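Local atomic coordinates of DegQ (Legionella pneumophila, PDB entry 4YO1), a protein that probably acts as a periplasmic serine endopeptidase of the S1C family and possibly also as a chaperone. Residues 24-29 against 205-210; 79-84 against 211-216; 120-125 against 240-245. The protein carries 1 engineered substitution. All coordinates share one frame; numbering follows the deposited sequence.

Contact 1: residues 24-29 against 205-210; sequences PVLKNA and ALVNAK
The flat peptide carbonyl of K210 turns one face to V25, whose CG1 lies over it, 3.2 Å from K210 C and nearly as close to K210 O. With CG1 anti to the backbone N (chi1 175°), this methyl branch reaches the turn itself, while the CA-CB bond of K210 points away from the helix. A second flat group, the N208 carboxamide, fixes the shape of that turn. Its OD1 accepts the backbone N of K210 at 3.0 Å, with the donor lying well above the carbonyl plane, 56° out of it; this is an Asx turn, and OD1 also takes the N-H of E212. The example illustrates how an N-terminal helix can be laid against a chymotrypsin-like barrel: helix 23-29 covers the second of the two barrels beside strand 205-207 and the turn that follows. One residue on, the CD2 methyl of the buried L26 approaches CG2 of V207 at 4.3 Å, an apolar contact. L26 also packs on V152 and A29 on I154, both in the neighbouring strand 150-155. A second subunit also reaches the helix: K27 NZ forms a salt bridge with E146 OE2 of that subunit, and L26 packs on its G148.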
loop_
_atom_site.group_PDB
_atom_site.type_symbol
_atom_site.label_atom_id
_atom_site.label_comp_id
_atom_site.label_asym_id
_atom_site.label_seq_id
_atom_site.Cartn_x
_atom_site.Cartn_y
_atom_site.Cartn_z
ATOM N N PRO A 24 1.848 -12.158 -16.349
ATOM C CA PRO A 24 1.941 -13.544 -16.823
ATOM C C PRO A 24 1.277 -14.528 -15.872
ATOM O O PRO A 24 0.537 -15.430 -16.265
ATOM C CB PRO A 24 3.451 -13.807 -16.807
ATOM C CG PRO A 24 4.049 -12.508 -17.050
ATOM C CD PRO A 24 3.170 -11.499 -16.380
ATOM N N VAL A 25 1.539 -14.328 -14.596
ATOM C CA VAL A 25 1.176 -15.308 -13.610
ATOM C C VAL A 25 -0.228 -15.064 -13.074
ATOM O O VAL A 25 -0.857 -15.966 -12.520
ATOM C CB VAL A 25 2.211 -15.313 -12.493
ATOM C CG1 VAL A 25 1.803 -16.255 -11.354
ATOM C CG2 VAL A 25 3.561 -15.661 -13.055
ATOM N N LEU A 26 -0.725 -13.846 -13.246
ATOM C CA LEU A 26 -2.078 -13.538 -12.819
ATOM C C LEU A 26 -3.063 -14.004 -13.872
ATOM O O LEU A 26 -4.210 -14.343 -13.571
ATOM C CB LEU A 26 -2.229 -12.044 -12.565
ATOM C CG LEU A 26 -1.470 -11.516 -11.345
ATOM C CD1 LEU A 26 -1.980 -10.144 -10.954
ATOM C CD2 LEU A 26 -1.560 -12.495 -10.172
ATOM N N LYS A 27 -2.596 -14.014 -15.117
ATOM C CA LYS A 27 -3.370 -14.539 -16.238
ATOM C C LYS A 27 -3.770 -15.966 -15.929
ATOM O O LYS A 27 -4.913 -16.370 -16.111
ATOM C CB LYS A 27 -2.536 -14.497 -17.522
ATOM C CG LYS A 27 -3.148 -13.671 -18.640
ATOM C CD LYS A 27 -2.080 -13.205 -19.616
ATOM C CE LYS A 27 -2.692 -12.465 -20.794
ATOM N NZ LYS A 27 -1.654 -11.929 -21.722
ATOM N N ASN A 28 -2.808 -16.719 -15.423
ATOM C CA ASN A 28 -3.028 -18.108 -15.094
ATOM C C ASN A 28 -3.909 -18.316 -13.859
ATOM O O ASN A 28 -4.708 -19.243 -13.807
ATOM C CB ASN A 28 -1.677 -18.787 -14.929
ATOM C CG ASN A 28 -0.737 -18.484 -16.086
ATOM O OD1 ASN A 28 0.455 -18.237 -15.890
ATOM N ND2 ASN A 28 -1.276 -18.497 -17.303
ATOM N N ALA A 29 -3.765 -17.448 -12.868
ATOM C CA ALA A 29 -4.598 -17.523 -11.678
ATOM C C ALA A 29 -6.052 -17.174 -11.972
ATOM O O ALA A 29 -6.949 -17.890 -11.543
ATOM C CB ALA A 29 -4.055 -16.619 -10.603
ATOM N N ALA A 205 -8.592 -15.224 -3.736
ATOM C CA ALA A 205 -7.286 -15.880 -3.731
ATOM C C ALA A 205 -6.133 -14.981 -3.346
ATOM O O ALA A 205 -5.894 -13.963 -3.990
ATOM C CB ALA A 205 -7.005 -16.471 -5.098
ATOM N N LEU A 206 -5.397 -15.378 -2.314
ATOM C CA LEU A 206 -4.095 -14.780 -2.058
ATOM C C LEU A 206 -3.021 -15.653 -2.700
ATOM O O LEU A 206 -2.891 -16.824 -2.364
ATOM C CB LEU A 206 -3.832 -14.657 -0.559
ATOM C CG LEU A 206 -2.557 -13.870 -0.256
ATOM C CD1 LEU A 206 -2.792 -12.395 -0.512
ATOM C CD2 LEU A 206 -2.084 -14.106 1.162
ATOM N N VAL A 207 -2.253 -15.104 -3.628
ATOM C CA VAL A 207 -1.219 -15.906 -4.276
ATOM C C VAL A 207 0.195 -15.345 -4.107
ATOM O O VAL A 207 0.376 -14.142 -3.927
ATOM C CB VAL A 207 -1.502 -16.119 -5.782
ATOM C CG1 VAL A 207 -2.910 -16.635 -5.992
ATOM C CG2 VAL A 207 -1.277 -14.834 -6.559
ATOM N N ASN A 208 1.190 -16.228 -4.169
ATOM C CA ASN A 208 2.593 -15.812 -4.105
ATOM C C ASN A 208 3.119 -15.218 -5.418
ATOM O O ASN A 208 2.368 -15.014 -6.380
ATOM C CB ASN A 208 3.504 -16.954 -3.639
ATOM C CG ASN A 208 3.487 -18.141 -4.576
ATOM O OD1 ASN A 208 3.060 -18.038 -5.728
ATOM N ND2 ASN A 208 3.941 -19.286 -4.078
ATOM N N ALA A 209 4.421 -14.956 -5.455
ATOM C CA ALA A 209 5.040 -14.291 -6.600
ATOM C C ALA A 209 5.164 -15.225 -7.793
ATOM O O ALA A 209 5.684 -14.847 -8.834
ATOM C CB ALA A 209 6.403 -13.746 -6.214
ATOM N N LYS A 210 4.671 -16.446 -7.628
ATOM C CA LYS A 210 4.839 -17.510 -8.605
ATOM C C LYS A 210 3.457 -17.895 -9.090
ATOM O O LYS A 210 3.295 -18.819 -9.890
ATOM C CB LYS A 210 5.513 -18.709 -7.932
ATOM C CG LYS A 210 6.534 -19.413 -8.771
ATOM C CD LYS A 210 7.642 -19.998 -7.902
ATOM C CE LYS A 210 8.405 -18.898 -7.169
ATOM N NZ LYS A 210 9.678 -19.402 -6.558
#

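Contact 2: residues 79-84 against 211-216; sequences VIIDPK and GELIGI. With CD (cadmium ion), chain B.
V79 and L213 reach toward each other tip to tip across a buried seam between two strands that do not hydrogen-bond. Followed outward, the side chain starts with V79 CB, 4.2 Å from I216 CD1. At the branch it divides its partners: CG1, anti to the backbone N (chi1 -169°), ends 4.1 Å from CD2 of L213, whereas CG2 meets CD1 of I216 at 3.7 Å, the two side chains crossing obliquely. That same L213 CD2 has a second neighbour, for I81 comes across it at about a right angle and places its own CD1 4.1 Å away. One leucine methyl thus touches both V79 and the end of I81. Beyond the contact, L137 and I236 cover L213, and I236 also packs on I216. Polar groups act apart from this contact: E212 holds a cadmium ion with both carboxylate oxygens, OE1 at 2.4 Å and OE2 at 2.3 Å, and D82 OD1 accepts the backbone N of K84, forming an Asx turn. The short strand axes pass 10.3 Å apart with 118° between their directions. Such crossed strands, one from each barrel, facing each other through aliphatic side chains near D123, predicted for the charge relay, and A202, an engineered residue at the predicted nucleophile position, are characteristic of the double beta-barrel of chymotrypsin-like proteases.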
loop_
_atom_site.group_PDB
_atom_site.type_symbol
_atom_site.label_atom_id
_atom_site.label_comp_id
_atom_site.label_asym_id
_atom_site.label_seq_id
_atom_site.Cartn_x
_atom_site.Cartn_y
_atom_site.Cartn_z
ATOM N N VAL A 79 -12.627 -19.056 -4.829
ATOM C CA VAL A 79 -11.649 -19.793 -5.625
ATOM C C VAL A 79 -12.126 -21.219 -5.942
ATOM O O VAL A 79 -12.578 -21.946 -5.055
ATOM C CB VAL A 79 -10.294 -19.857 -4.895
ATOM C CG1 VAL A 79 -9.209 -20.388 -5.820
ATOM C CG2 VAL A 79 -9.921 -18.486 -4.366
ATOM N N ILE A 80 -12.033 -21.611 -7.210
ATOM C CA ILE A 80 -12.308 -22.991 -7.594
ATOM C C ILE A 80 -11.159 -23.915 -7.178
ATOM O O ILE A 80 -10.008 -23.713 -7.571
ATOM C CB ILE A 80 -12.526 -23.127 -9.112
ATOM C CG1 ILE A 80 -13.779 -22.378 -9.541
ATOM C CG2 ILE A 80 -12.659 -24.575 -9.498
ATOM C CD1 ILE A 80 -14.145 -22.590 -10.992
ATOM N N ILE A 81 -11.474 -24.935 -6.388
ATOM C CA ILE A 81 -10.451 -25.854 -5.890
ATOM C C ILE A 81 -10.356 -27.155 -6.704
ATOM O O ILE A 81 -9.263 -27.598 -7.067
ATOM C CB ILE A 81 -10.680 -26.189 -4.402
ATOM C CG1 ILE A 81 -10.485 -24.941 -3.542
ATOM C CG2 ILE A 81 -9.753 -27.289 -3.963
ATOM C CD1 ILE A 81 -9.222 -24.174 -3.859
ATOM N N ASP A 82 -11.507 -27.754 -6.993
ATOM C CA ASP A 82 -11.557 -28.999 -7.743
ATOM C C ASP A 82 -12.545 -28.840 -8.897
ATOM O O ASP A 82 -13.756 -28.907 -8.697
ATOM C CB ASP A 82 -11.974 -30.150 -6.815
ATOM C CG ASP A 82 -11.906 -31.519 -7.484
ATOM O OD1 ASP A 82 -11.421 -31.626 -8.633
ATOM O OD2 ASP A 82 -12.328 -32.503 -6.837
ATOM N N PRO A 83 -12.030 -28.616 -10.114
ATOM C CA PRO A 83 -12.874 -28.458 -11.306
ATOM C C PRO A 83 -13.540 -29.766 -11.722
ATOM O O PRO A 83 -14.568 -29.738 -12.387
ATOM C CB PRO A 83 -11.875 -28.018 -12.376
ATOM C CG PRO A 83 -10.584 -28.611 -11.929
ATOM C CD PRO A 83 -10.595 -28.538 -10.438
ATOM N N LYS A 84 -12.958 -30.897 -11.343
ATOM C CA LYS A 84 -13.521 -32.194 -11.699
ATOM C C LYS A 84 -14.677 -32.562 -10.782
ATOM O O LYS A 84 -15.325 -33.583 -10.975
ATOM C CB LYS A 84 -12.451 -33.288 -11.667
ATOM C CG LYS A 84 -11.359 -33.122 -12.714
ATOM C CD LYS A 84 -10.349 -34.262 -12.624
ATOM C CE LYS A 84 -9.151 -34.040 -13.543
ATOM N NZ LYS A 84 -8.139 -35.134 -13.420
ATOM N N GLY A 211 2.456 -17.183 -8.578
ATOM C CA GLY A 211 1.073 -17.424 -8.943
ATOM C C GLY A 211 0.459 -18.607 -8.224
ATOM O O GLY A 211 -0.658 -19.025 -8.540
ATOM N N GLU A 212 1.185 -19.160 -7.259
ATOM C CA GLU A 212 0.672 -20.292 -6.510
ATOM C C GLU A 212 -0.281 -19.769 -5.456
ATOM O O GLU A 212 -0.005 -18.787 -4.774
ATOM C CB GLU A 212 1.803 -21.103 -5.868
ATOM C CG GLU A 212 3.069 -21.181 -6.713
ATOM C CD GLU A 212 4.120 -22.116 -6.133
ATOM O OE1 GLU A 212 3.839 -22.844 -5.166
ATOM O OE2 GLU A 212 5.243 -22.131 -6.653
ATOM N N LEU A 213 -1.422 -20.428 -5.353
ATOM C CA LEU A 213 -2.428 -20.106 -4.358
ATOM C C LEU A 213 -1.937 -20.482 -2.970
ATOM O O LEU A 213 -1.825 -21.665 -2.645
ATOM C CB LEU A 213 -3.729 -20.853 -4.672
ATOM C CG LEU A 213 -4.822 -20.776 -3.603
ATOM C CD1 LEU A 213 -5.411 -19.367 -3.514
ATOM C CD2 LEU A 213 -5.882 -21.820 -3.884
ATOM N N ILE A 214 -1.653 -19.482 -2.146
ATOM C CA ILE A 214 -1.142 -19.741 -0.801
ATOM C C ILE A 214 -2.115 -19.399 0.311
ATOM O O ILE A 214 -1.822 -19.644 1.479
ATOM C CB ILE A 214 0.162 -18.986 -0.525
ATOM C CG1 ILE A 214 0.083 -17.574 -1.100
ATOM C CG2 ILE A 214 1.323 -19.732 -1.127
ATOM C CD1 ILE A 214 0.494 -16.529 -0.144
ATOM N N GLY A 215 -3.267 -18.837 -0.036
ATOM C CA GLY A 215 -4.217 -18.445 0.983
ATOM C C GLY A 215 -5.536 -17.920 0.468
ATOM O O GLY A 215 -5.653 -17.525 -0.697
ATOM N N ILE A 216 -6.532 -17.913 1.350
ATOM C CA ILE A 216 -7.865 -17.410 1.023
ATOM C C ILE A 216 -8.195 -16.126 1.789
ATOM O O ILE A 216 -8.089 -16.086 3.010
ATOM C CB ILE A 216 -8.938 -18.465 1.326
ATOM C CG1 ILE A 216 -8.681 -19.736 0.508
ATOM C CG2 ILE A 216 -10.319 -17.917 1.016
ATOM C CD1 ILE A 216 -8.846 -19.543 -0.992
HETATM CD CD CD B . 6.189 -23.167 -4.788
#

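Contact 3: residues 120-125 against 240-245; sequences SETDLA and KDVAQQ. With CD (cadmium ion), chain D.
The backbones of L124 and V242 come within 8.1 Å of each other, measured between CA atoms, where a type I beta turn from S120 to D123, closed by D123 N to S120 O at 2.8 Å, passes into strand 124-128 beside helix 236-249. Apolar methyl groups bridge the gap. L124 CD1 meets V242 CG2 at 4.0 Å, the two side chains crossing at about a right angle. CG of L124 stands anti to the carbonyl carbon (chi1 -68°) and the chain then extends toward the helix, while the valine presents CG2 from between its backbone N and carbonyl carbon. Its other branch, CG1, lies 4.4 Å from the CG2 methyl of T122, so V242 spreads its two methyls over the turn and the start of the strand. T122 divides its roles in the same economical way: the methyl faces the helix and OG1 hydrogen-bonds D119 OD2. Further helix residues broaden the interface, with M238 against T122 and A239 against L124, and I252 packs on V242.

Within the turn, E121 bends at chi2 and binds a second cadmium ion through OE2 alone, at 2.3 Å. On the helix, Q245 OE1 hydrogen-bonds S284 OG in the PDZ domain, so this element touches both domains. The turn also carries D123, whose OD1 accepts the backbone N of H93. D123 and H93 are the predicted aspartate and histidine of the charge relay, with A202, an engineered residue, at the predicted nucleophile position. Placing the aspartate on a turn leading into a barrel strand, with the C-terminal helix of the protease domain packed against its sequence neighbours T122 and L124, is characteristic of the chymotrypsin-like fold.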
loop_
_atom_site.group_PDB
_atom_site.type_symbol
_atom_site.label_atom_id
_atom_site.label_comp_id
_atom_site.label_asym_id
_atom_site.label_seq_id
_atom_site.Cartn_x
_atom_site.Cartn_y
_atom_site.Cartn_z
ATOM N N SER A 120 -16.979 -21.487 10.784
ATOM C CA SER A 120 -17.108 -20.148 11.371
ATOM C C SER A 120 -15.754 -19.572 11.745
ATOM O O SER A 120 -15.391 -18.471 11.328
ATOM C CB SER A 120 -18.000 -20.182 12.624
ATOM O OG SER A 120 -19.233 -20.851 12.390
ATOM N N GLU A 121 -15.016 -20.339 12.537
ATOM C CA GLU A 121 -13.754 -19.892 13.120
ATOM C C GLU A 121 -12.694 -19.449 12.095
ATOM O O GLU A 121 -11.959 -18.502 12.346
ATOM C CB GLU A 121 -13.194 -20.955 14.074
ATOM C CG GLU A 121 -13.875 -22.322 13.970
ATOM C CD GLU A 121 -15.232 -22.399 14.679
ATOM O OE1 GLU A 121 -15.282 -22.316 15.928
ATOM O OE2 GLU A 121 -16.254 -22.565 13.975
ATOM N N THR A 122 -12.616 -20.114 10.946
ATOM C CA THR A 122 -11.707 -19.674 9.886
ATOM C C THR A 122 -12.414 -18.764 8.877
ATOM O O THR A 122 -11.792 -18.284 7.925
ATOM C CB THR A 122 -11.087 -20.864 9.112
ATOM O OG1 THR A 122 -12.118 -21.559 8.401
ATOM C CG2 THR A 122 -10.387 -21.818 10.054
ATOM N N ASP A 123 -13.709 -18.533 9.094
ATOM C CA ASP A 123 -14.560 -17.817 8.143
ATOM C C ASP A 123 -14.458 -18.403 6.744
ATOM O O ASP A 123 -14.199 -17.693 5.777
ATOM C CB ASP A 123 -14.249 -16.319 8.115
ATOM C CG ASP A 123 -15.268 -15.526 7.296
ATOM O OD1 ASP A 123 -16.410 -16.011 7.131
ATOM O OD2 ASP A 123 -14.930 -14.425 6.809
ATOM N N LEU A 124 -14.663 -19.705 6.639
ATOM C CA LEU A 124 -14.579 -20.358 5.349
ATOM C C LEU A 124 -15.834 -21.170 5.091
ATOM O O LEU A 124 -16.473 -21.656 6.023
ATOM C CB LEU A 124 -13.338 -21.257 5.273
ATOM C CG LEU A 124 -11.972 -20.562 5.269
ATOM C CD1 LEU A 124 -10.828 -21.570 5.401
ATOM C CD2 LEU A 124 -11.803 -19.716 4.011
ATOM N N ALA A 125 -16.186 -21.302 3.820
ATOM C CA ALA A 125 -17.339 -22.088 3.434
ATOM C C ALA A 125 -17.095 -22.756 2.087
ATOM O O ALA A 125 -16.321 -22.249 1.268
ATOM C CB ALA A 125 -18.575 -21.217 3.389
ATOM N N LYS A 240 -7.515 -26.058 2.987
ATOM C CA LYS A 240 -7.821 -27.332 2.357
ATOM C C LYS A 240 -8.193 -28.380 3.395
ATOM O O LYS A 240 -9.074 -29.202 3.157
ATOM C CB LYS A 240 -6.671 -27.798 1.464
ATOM C CG LYS A 240 -6.709 -27.161 0.081
ATOM C CD LYS A 240 -5.707 -27.774 -0.888
ATOM C CE LYS A 240 -4.285 -27.620 -0.372
ATOM N NZ LYS A 240 -3.247 -28.057 -1.347
ATOM N N ASP A 241 -7.552 -28.332 4.555
ATOM C CA ASP A 241 -7.926 -29.244 5.622
ATOM C C ASP A 241 -9.403 -29.102 6.044
ATOM O O ASP A 241 -10.094 -30.105 6.236
ATOM C CB ASP A 241 -6.974 -29.124 6.818
ATOM C CG ASP A 241 -5.586 -29.712 6.531
ATOM O OD1 ASP A 241 -5.455 -30.500 5.569
ATOM O OD2 ASP A 241 -4.621 -29.387 7.261
ATOM N N VAL A 242 -9.904 -27.874 6.170
ATOM C CA VAL A 242 -11.299 -27.710 6.583
ATOM C C VAL A 242 -12.263 -28.103 5.469
ATOM O O VAL A 242 -13.322 -28.669 5.737
ATOM C CB VAL A 242 -11.639 -26.278 7.142
ATOM C CG1 VAL A 242 -10.483 -25.714 7.958
ATOM C CG2 VAL A 242 -12.055 -25.318 6.039
ATOM N N ALA A 243 -11.894 -27.828 4.221
ATOM C CA ALA A 243 -12.784 -28.102 3.103
ATOM C C ALA A 243 -12.997 -29.596 2.997
ATOM O O ALA A 243 -14.093 -30.052 2.686
ATOM C CB ALA A 243 -12.205 -27.571 1.820
ATOM N N GLN A 244 -11.940 -30.358 3.263
ATOM C CA GLN A 244 -12.001 -31.800 3.112
ATOM C C GLN A 244 -12.905 -32.418 4.152
ATOM O O GLN A 244 -13.623 -33.373 3.864
ATOM C CB GLN A 244 -10.619 -32.396 3.254
ATOM C CG GLN A 244 -9.636 -31.896 2.248
ATOM C CD GLN A 244 -8.348 -32.646 2.357
ATOM O OE1 GLN A 244 -7.276 -32.069 2.549
ATOM N NE2 GLN A 244 -8.445 -33.966 2.254
ATOM N N GLN A 245 -12.851 -31.879 5.365
ATOM C CA GLN A 245 -13.682 -32.363 6.450
ATOM C C GLN A 245 -15.131 -32.137 6.064
ATOM O O GLN A 245 -15.970 -33.022 6.214
ATOM C CB GLN A 245 -13.344 -31.626 7.743
ATOM C CG GLN A 245 -11.939 -31.908 8.278
ATOM C CD GLN A 245 -11.822 -33.262 8.964
ATOM O OE1 GLN A 245 -12.568 -33.570 9.897
ATOM N NE2 GLN A 245 -10.872 -34.072 8.509
HETATM CD CD CD D . -17.063 -24.679 14.578
#

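In the fold
Read from the N terminus, the chain opens with helix 23-29 and returns to it 176 residues later, when contact 1 joins it to strand 205-207 of the second barrel. Within that span lie 79-84 and 120-125, both of the first barrel; their partners come after 210, so no contact nests and all three pairs cross. Contact 2 closes next, through 211-216, directly following contact 1 and sharing its sheet: L206 N and G215 O are probably hydrogen-bonded, at 2.7 Å. Contact 3 closes last, at helix 236-249. I216 packs on L124, linking contacts 2 and 3. Together they tie the N-terminal helix, both barrels and the helix leading toward the PDZ domain.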